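Local coordinates for protein transport protein SEC7 (Saccharomyces cerevisiae, PDB 4OIY) that activates the small GTPase ARF1 at the trans-Golgi network as its guanine nucleotide exchange factor, through the Sec7 domain found here, at residues Arg110-Phe115 with Leu136-Ile141. Numbering follows the deposited sequence. Where two conformers were deposited one is given.
Sequences RFMLKF and LSYSLI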
ATOM      1  N   ARG A 110       4.389   6.478  -7.182  1.00  9.67           N
ATOM      2  CA  ARG A 110       2.956   6.735  -7.395  1.00  9.98           C
ATOM      3  C   ARG A 110       2.122   6.269  -6.197  1.00  9.51           C
ATOM      4  O   ARG A 110       1.265   7.018  -5.700  1.00  9.20           O
ATOM      5  CB  ARG A 110       2.461   6.063  -8.682  1.00 10.76           C
ATOM      6  CG  ARG A 110       3.029   6.653  -9.965  1.00 11.79           C
ATOM      7  CD  ARG A 110       2.129   6.337 -11.157  1.00 12.54           C
ATOM      8  NE  ARG A 110       2.189   4.949 -11.610  1.00 13.46           N
ATOM      9  CZ  ARG A 110       3.121   4.465 -12.429  1.00 14.16           C
ATOM     10  NH1 ARG A 110       3.087   3.194 -12.788  1.00 14.88           N
ATOM     11  NH2 ARG A 110       4.099   5.246 -12.885  1.00 14.68           N
ATOM     12  N   PHE A 111       2.363   5.043  -5.734  1.00  9.34           N
ATOM     13  CA  PHE A 111       1.672   4.521  -4.548  1.00  9.21           C
ATOM     14  C   PHE A 111       1.918   5.400  -3.328  1.00  8.89           C
ATOM     15  O   PHE A 111       0.977   5.750  -2.601  1.00  8.92           O
ATOM     16  CB  PHE A 111       2.138   3.108  -4.206  1.00  9.23           C
ATOM     17  CG  PHE A 111       1.617   2.042  -5.120  1.00  9.61           C
ATOM     18  CD1 PHE A 111       0.386   1.454  -4.888  1.00  9.77           C
ATOM     19  CD2 PHE A 111       2.377   1.601  -6.188  1.00 10.09           C
ATOM     20  CE1 PHE A 111      -0.081   0.453  -5.710  1.00  9.93           C
ATOM     21  CE2 PHE A 111       1.914   0.591  -7.016  1.00 10.18           C
ATOM     22  CZ  PHE A 111       0.677   0.026  -6.780  1.00 10.15           C
ATOM     23  N   MET A 112       3.181   5.735  -3.079  1.00  8.82           N
ATOM     24  CA  MET A 112       3.541   6.383  -1.830  1.00  9.14           C
ATOM     25  C   MET A 112       3.108   7.835  -1.812  1.00  9.17           C
ATOM     26  O   MET A 112       2.765   8.354  -0.749  1.00  8.64           O
ATOM     27  CB  MET A 112       5.035   6.203  -1.536  1.00  9.86           C
ATOM     28  CG  MET A 112       5.450   4.723  -1.494  1.00 10.26           C
ATOM     29  SD  MET A 112       4.330   3.632  -0.572  1.00 11.77           S
ATOM     30  CE  MET A 112       4.496   4.433   1.000  1.00 11.48           C
ATOM     31  N   LEU A 113       3.086   8.488  -2.977  1.00  9.17           N
ATOM     32  CA  LEU A 113       2.567   9.860  -3.038  1.00  9.76           C
ATOM     33  C   LEU A 113       1.069   9.893  -2.769  1.00  9.35           C
ATOM     34  O   LEU A 113       0.594  10.755  -2.025  1.00  9.17           O
ATOM     35  CB  LEU A 113       2.898  10.557  -4.361  1.00 10.50           C
ATOM     36  CG  LEU A 113       2.381  11.999  -4.467  1.00 11.44           C
ATOM     37  CD1 LEU A 113       2.936  12.890  -3.364  1.00 11.83           C
ATOM     38  CD2 LEU A 113       2.710  12.549  -5.848  1.00 11.83           C
ATOM     39  N   LYS A 114       0.324   8.954  -3.349  1.00  9.13           N
ATOM     40  CA  LYS A 114      -1.115   8.893  -3.112  1.00  9.13           C
ATOM     41  C   LYS A 114      -1.416   8.528  -1.660  1.00  8.55           C
ATOM     42  O   LYS A 114      -2.319   9.101  -1.050  1.00  8.17           O
ATOM     43  CB  LYS A 114      -1.782   7.899  -4.054  1.00  9.99           C
ATOM     44  CG  LYS A 114      -3.288   7.800  -3.894  1.00 11.00           C
ATOM     45  CD  LYS A 114      -4.032   9.089  -4.218  1.00 12.12           C
ATOM     46  CE  LYS A 114      -5.526   8.886  -4.007  1.00 13.30           C
ATOM     47  NZ  LYS A 114      -6.330  10.128  -4.128  1.00 14.31           N
ATOM     48  N   PHE A 115      -0.667   7.574  -1.109  1.00  8.17           N
ATOM     49  CA  PHE A 115      -0.774   7.258   0.313  1.00  8.25           C
ATOM     50  C   PHE A 115      -0.573   8.510   1.164  1.00  8.30           C
ATOM     51  O   PHE A 115      -1.379   8.800   2.050  1.00  8.17           O
ATOM     52  CB  PHE A 115       0.241   6.192   0.718  1.00  8.29           C
ATOM     53  CG  PHE A 115       0.394   6.049   2.200  1.00  8.20           C
ATOM     54  CD1 PHE A 115      -0.522   5.302   2.922  1.00  8.28           C
ATOM     55  CD2 PHE A 115       1.417   6.694   2.877  1.00  8.14           C
ATOM     56  CE1 PHE A 115      -0.416   5.195   4.288  1.00  8.41           C
ATOM     57  CE2 PHE A 115       1.525   6.593   4.254  1.00  8.39           C
ATOM     58  CZ  PHE A 115       0.603   5.839   4.955  1.00  8.37           C
ATOM     59  N   LEU A 136       8.849  10.438   4.742  1.00  7.96           N
ATOM     60  CA  LEU A 136       8.881   9.678   5.982  1.00  7.93           C
ATOM     61  C   LEU A 136       8.483   8.229   5.734  1.00  8.13           C
ATOM     62  O   LEU A 136       9.037   7.325   6.346  1.00  7.99           O
ATOM     63  CB  LEU A 136       7.967  10.320   7.025  1.00  7.80           C
ATOM     64  CG  LEU A 136       7.912   9.655   8.405  1.00  7.84           C
ATOM     65  CD1 LEU A 136       9.307   9.504   8.989  1.00  7.83           C
ATOM     66  CD2 LEU A 136       7.028  10.465   9.336  1.00  7.93           C
ATOM     67  N   SER A 137       7.542   8.013   4.814  1.00  8.27           N
ATOM     68  CA  SER A 137       7.088   6.660   4.502  0.50  8.46           C
ATOM     69  C   SER A 137       8.223   5.785   3.971  1.00  8.63           C
ATOM     70  O   SER A 137       8.326   4.626   4.330  1.00  8.46           O
ATOM     71  CB  SER A 137       5.926   6.695   3.514  0.50  8.52           C
ATOM     72  OG  SER A 137       4.806   7.312   4.109  0.50  8.48           O
ATOM     73  N   TYR A 138       9.092   6.340   3.124  1.00  9.08           N
ATOM     74  CA  TYR A 138      10.251   5.574   2.648  1.00  9.54           C
ATOM     75  C   TYR A 138      11.228   5.243   3.768  1.00  9.44           C
ATOM     76  O   TYR A 138      11.776   4.149   3.825  1.00  9.58           O
ATOM     77  CB  TYR A 138      11.005   6.312   1.537  1.00  9.86           C
ATOM     78  CG  TYR A 138      10.250   6.307   0.243  1.00 10.36           C
ATOM     79  CD1 TYR A 138      10.394   5.261  -0.661  1.00 10.88           C
ATOM     80  CD2 TYR A 138       9.369   7.327  -0.066  1.00 11.08           C
ATOM     81  CE1 TYR A 138       9.677   5.243  -1.844  1.00 11.45           C
ATOM     82  CE2 TYR A 138       8.664   7.326  -1.243  1.00 11.55           C
ATOM     83  CZ  TYR A 138       8.822   6.279  -2.130  1.00 11.65           C
ATOM     84  OH  TYR A 138       8.105   6.278  -3.297  1.00 13.31           O
ATOM     85  N   SER A 139      11.427   6.197   4.674  1.00  9.70           N
ATOM     86  CA  SER A 139      12.317   5.969   5.800  1.00  9.80           C
ATOM     87  C   SER A 139      11.765   4.872   6.708  1.00  9.65           C
ATOM     88  O   SER A 139      12.522   4.069   7.250  1.00  9.57           O
ATOM     89  CB  SER A 139      12.524   7.265   6.578  1.00 10.22           C
ATOM     90  OG  SER A 139      13.415   7.072   7.645  1.00 11.81           O
ATOM     91  N   LEU A 140      10.444   4.841   6.861  1.00  9.49           N
ATOM     92  CA  LEU A 140       9.791   3.833   7.678  1.00  9.52           C
ATOM     93  C   LEU A 140       9.869   2.463   7.024  1.00  9.77           C
ATOM     94  O   LEU A 140      10.069   1.470   7.712  1.00  9.56           O
ATOM     95  CB  LEU A 140       8.333   4.207   7.956  1.00  9.36           C
ATOM     96  CG  LEU A 140       8.143   5.406   8.891  1.00  9.32           C
ATOM     97  CD1 LEU A 140       6.718   5.922   8.851  1.00  9.40           C
ATOM     98  CD2 LEU A 140       8.557   5.045  10.311  1.00  9.24           C
ATOM     99  N   ILE A 141       9.718   2.401   5.702  1.00 10.25           N
ATOM    100  CA  ILE A 141       9.860   1.128   4.986  1.00 10.88           C
ATOM    101  C   ILE A 141      11.281   0.591   5.142  1.00 11.53           C
ATOM    102  O   ILE A 141      11.486  -0.605   5.387  1.00 11.43           O
ATOM    103  CB  ILE A 141       9.504   1.278   3.491  1.00 11.10           C
ATOM    104  CG1 ILE A 141       7.992   1.471   3.326  1.00 11.18           C
ATOM    105  CG2 ILE A 141       9.956   0.050   2.697  1.00 11.11           C
ATOM    106  CD1 ILE A 141       7.584   1.979   1.967  1.00 11.58           C
TER
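Met112 reaches out from helix 105-122 and meets three side chains of helix 130-148, those of Ser137, Tyr138 and Ile141. Its CG lies anti to the carbonyl carbon (chi1 -57°), and further bends at chi2 and chi3 fold the chain into a compact hook. The near part of the hook, CB and CG, rests obliquely against the phenol end of Tyr138, with CB 3.5 Å from Tyr138 OH. CG approaches CZ of Tyr138 at 3.8 Å. The methyl CE ends 3.7 Å from Ser137 CB and faces Ile141 CD1 tip to tip at 4.1 Å. A flexible, unbranched methionine suits this place, since it can curl to fit an aromatic, a small and a branched neighbour at once. The two helices belong to the all-helical Sec7 domain, where their local axes pass 10.8 Å apart at 118°; helix 88-96 packs on both, Leu92 against Met112 and Leu96 against Ile141. Ser137 is small enough for the closest backbone approach here, its CA 7.3 Å from that of Met112. In the conformer given, one of two deposited, its hydroxyl is hydrogen-bonded to the carbonyl of Ala133 in its own helix, and OG sits at the ring edge of Phe115, 3.4 Å from CE2. Tyr138, partly exposed, suits its place because its ring packs on Met112 while its OH makes a weak hydrogen bond to Asp109. An alanine in place of Tyr138 would probably uncover the CB and CG of Met112 and leave Asp109 without this hydroxyl partner.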